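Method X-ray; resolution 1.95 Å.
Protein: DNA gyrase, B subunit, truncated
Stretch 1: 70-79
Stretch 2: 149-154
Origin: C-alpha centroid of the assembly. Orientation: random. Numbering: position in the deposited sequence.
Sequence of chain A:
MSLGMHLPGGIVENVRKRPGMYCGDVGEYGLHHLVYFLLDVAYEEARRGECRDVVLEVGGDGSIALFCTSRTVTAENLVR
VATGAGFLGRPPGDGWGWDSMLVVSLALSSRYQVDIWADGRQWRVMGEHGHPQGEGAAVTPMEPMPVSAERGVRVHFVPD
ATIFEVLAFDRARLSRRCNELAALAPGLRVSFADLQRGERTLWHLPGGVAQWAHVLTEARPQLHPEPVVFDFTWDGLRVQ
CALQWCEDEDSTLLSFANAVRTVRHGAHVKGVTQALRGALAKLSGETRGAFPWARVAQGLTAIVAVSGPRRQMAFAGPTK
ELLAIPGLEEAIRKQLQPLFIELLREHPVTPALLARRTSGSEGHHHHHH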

# COMPACT_ATOMS: atom_id res chain seq x y z
N SER A 70 12.45 5.70 11.19
CA SER A 70 11.38 6.26 12.00
C SER A 70 11.94 7.41 12.82
O SER A 70 13.16 7.47 13.03
CB SER A 70 10.84 5.18 12.95
OG SER A 70 9.68 5.65 13.66
N ARG A 71 11.07 8.30 13.27
CA ARG A 71 11.46 9.26 14.30
C ARG A 71 10.67 8.99 15.57
O ARG A 71 10.87 9.65 16.58
CB ARG A 71 11.21 10.71 13.85
CG ARG A 71 12.30 11.33 12.98
CD ARG A 71 11.66 12.15 11.87
NE ARG A 71 11.25 11.26 10.79
CZ ARG A 71 10.12 11.35 10.08
NH1 ARG A 71 9.25 12.32 10.33
NH2 ARG A 71 9.87 10.45 9.14
N THR A 72 9.76 8.01 15.54
CA THR A 72 8.89 7.80 16.71
C THR A 72 8.87 6.40 17.35
O THR A 72 8.45 6.24 18.50
CB THR A 72 7.43 8.20 16.40
OG1 THR A 72 6.97 7.43 15.27
CG2 THR A 72 7.34 9.69 16.12
N VAL A 73 9.30 5.37 16.61
CA VAL A 73 9.18 4.00 17.12
C VAL A 73 9.87 3.82 18.48
O VAL A 73 10.93 4.42 18.74
CB VAL A 73 9.72 2.94 16.08
CG1 VAL A 73 11.26 3.04 15.91
CG2 VAL A 73 9.26 1.52 16.49
N THR A 74 9.26 3.04 19.36
CA THR A 74 9.94 2.66 20.60
C THR A 74 9.94 1.15 20.84
O THR A 74 9.08 0.42 20.36
CB THR A 74 9.25 3.28 21.83
OG1 THR A 74 7.98 2.65 22.01
CG2 THR A 74 9.03 4.77 21.63
N ALA A 75 10.88 0.69 21.66
CA ALA A 75 10.90 -0.72 22.02
C ALA A 75 9.66 -1.13 22.81
O ALA A 75 9.17 -2.25 22.65
CB ALA A 75 12.18 -1.06 22.81
N GLU A 76 9.16 -0.25 23.69
CA GLU A 76 7.96 -0.58 24.46
C GLU A 76 6.74 -0.80 23.56
O GLU A 76 5.94 -1.70 23.78
CB GLU A 76 7.61 0.52 25.45
CG GLU A 76 6.72 -0.04 26.53
CD GLU A 76 5.76 0.97 27.11
OE1 GLU A 76 6.12 2.18 27.17
OE2 GLU A 76 4.66 0.53 27.54
N ASN A 77 6.62 0.08 22.56
CA ASN A 77 5.65 -0.03 21.45
C ASN A 77 5.71 -1.43 20.81
O ASN A 77 4.70 -2.12 20.78
CB ASN A 77 5.93 1.14 20.47
CG ASN A 77 5.33 0.99 19.04
OD1 ASN A 77 4.55 0.08 18.73
ND2 ASN A 77 5.71 1.94 18.18
N LEU A 78 6.91 -1.86 20.40
CA LEU A 78 7.07 -3.17 19.74
C LEU A 78 6.73 -4.34 20.65
O LEU A 78 6.06 -5.27 20.21
CB LEU A 78 8.48 -3.35 19.14
CG LEU A 78 8.63 -3.03 17.65
CD1 LEU A 78 7.82 -4.09 16.80
CD2 LEU A 78 8.12 -1.63 17.33
N VAL A 79 7.19 -4.30 21.91
CA VAL A 79 6.87 -5.39 22.83
C VAL A 79 5.35 -5.53 23.02
O VAL A 79 4.81 -6.64 22.97
CB VAL A 79 7.57 -5.27 24.19
CG1 VAL A 79 7.05 -6.35 25.17
CG2 VAL A 79 9.11 -5.43 24.00
N ALA A 149 19.37 6.51 10.50
CA ALA A 149 18.30 7.46 10.80
C ALA A 149 18.23 7.68 12.30
O ALA A 149 18.88 6.96 13.04
CB ALA A 149 16.94 6.92 10.27
N GLU A 150 17.38 8.60 12.74
CA GLU A 150 17.19 8.84 14.18
C GLU A 150 16.77 7.56 14.90
O GLU A 150 17.31 7.20 15.97
CB GLU A 150 16.12 9.92 14.43
CG GLU A 150 16.47 11.31 13.97
CD GLU A 150 15.42 12.34 14.43
OE1 GLU A 150 14.61 12.02 15.33
OE2 GLU A 150 15.43 13.48 13.90
N ARG A 151 15.78 6.87 14.31
CA ARG A 151 15.29 5.63 14.87
C ARG A 151 14.98 4.66 13.72
O ARG A 151 14.89 5.05 12.56
CB ARG A 151 14.00 5.84 15.67
CG ARG A 151 14.08 6.87 16.76
CD ARG A 151 13.00 6.64 17.78
NE ARG A 151 12.86 7.83 18.61
CZ ARG A 151 11.97 7.97 19.57
NH1 ARG A 151 11.12 6.98 19.82
NH2 ARG A 151 11.90 9.11 20.25
N GLY A 152 14.82 3.39 14.08
CA GLY A 152 14.42 2.40 13.08
C GLY A 152 14.00 1.11 13.74
O GLY A 152 14.27 0.90 14.92
N VAL A 153 13.35 0.25 12.96
CA VAL A 153 12.89 -1.02 13.48
C VAL A 153 13.04 -2.06 12.35
O VAL A 153 12.73 -1.77 11.20
CB VAL A 153 11.43 -0.94 14.01
CG1 VAL A 153 10.53 -0.21 13.02
CG2 VAL A 153 10.90 -2.33 14.38
N ARG A 154 13.59 -3.21 12.70
CA ARG A 154 13.66 -4.36 11.79
C ARG A 154 12.88 -5.54 12.36
O ARG A 154 13.03 -5.88 13.52
CB ARG A 154 15.12 -4.76 11.58
CG ARG A 154 15.35 -5.94 10.61
CD ARG A 154 16.85 -6.33 10.71
NE ARG A 154 17.28 -7.21 9.61
CZ ARG A 154 17.54 -8.51 9.72
NH1 ARG A 154 17.94 -9.19 8.64
NH2 ARG A 154 17.43 -9.14 10.88

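This contact joins a single antiparallel bridge between two backbones to an arginine side chain that reaches along the neighbouring loop, with a small apolar cluster of valines and a leucine completing it. The bridge pairs Ser 70 with Arg 151, whose CA atoms lie 4.9 Å apart. Ser 70 N donates to Arg 151 O at 2.9 Å, and Arg 151 N returns a weak bond to Ser 70 O at 3.0 Å, with an N-H...O angle of only 127°. Both side chains leave the same face of the sheet, and Ser 70 CB and Arg 151 CB lie 4.2 Å apart.

Beyond the bridge the first stretch turns off, and Ser 70 helps to hold the turn. Ser 70 OG accepts from Thr 72 N and from Val 73 N, each at 3.0 Å. A short side chain carrying an oxygen suits this position, because it can reach forward to the amides of Thr 72 and Val 73. With that loop so folded, its carbonyl groups lie near the side chain of Arg 151.

Arg 151 loses more surface to the other stretch than any other residue here. Its chi2, chi3 and chi4 are all near 180°, so the chain is extended and carries the guanidinium along the loop. Arg 151 NH1 donates to Val 73 O at 2.8 Å, with an N-H...O angle of 162°, a short and nearly straight bond that lies near the guanidinium plane, where the N-H groups point. Thr 72 O is also close to Arg 151 NH1, at 3.1 Å, but the angle is poor and no hydrogen bond results. Arg 71 O and Thr 72 CA lie over one face of the group, while Thr 74 CG2 packs at its edge, 3.5 Å from Arg 151 NH1. An arginine fits here because it combines a long aliphatic stem with a planar donor: Val 73 CG1 rests 3.9 Å from Arg 151 CB, while the carbonyl O of the same valine accepts the hydrogen bond from Arg 151 NH1.

Gly 152 has no side chain, and Gly 152 O lies 3.8 Å from Val 73 CG1. Val 153 points toward the first stretch and meets two partners: Val 153 CG1 is 4.1 Å from Val 73 CG2, and Val 153 CG2 is 4.0 Å from Leu 78 CG. Branched aliphatic residues suit these buried positions, since they fill space without leaving polar side-chain groups unpaired. Leu 78 is presented by a helix that Thr 74 caps, Thr 74 OG1 accepting from Asn 77 N at 3.0 Å.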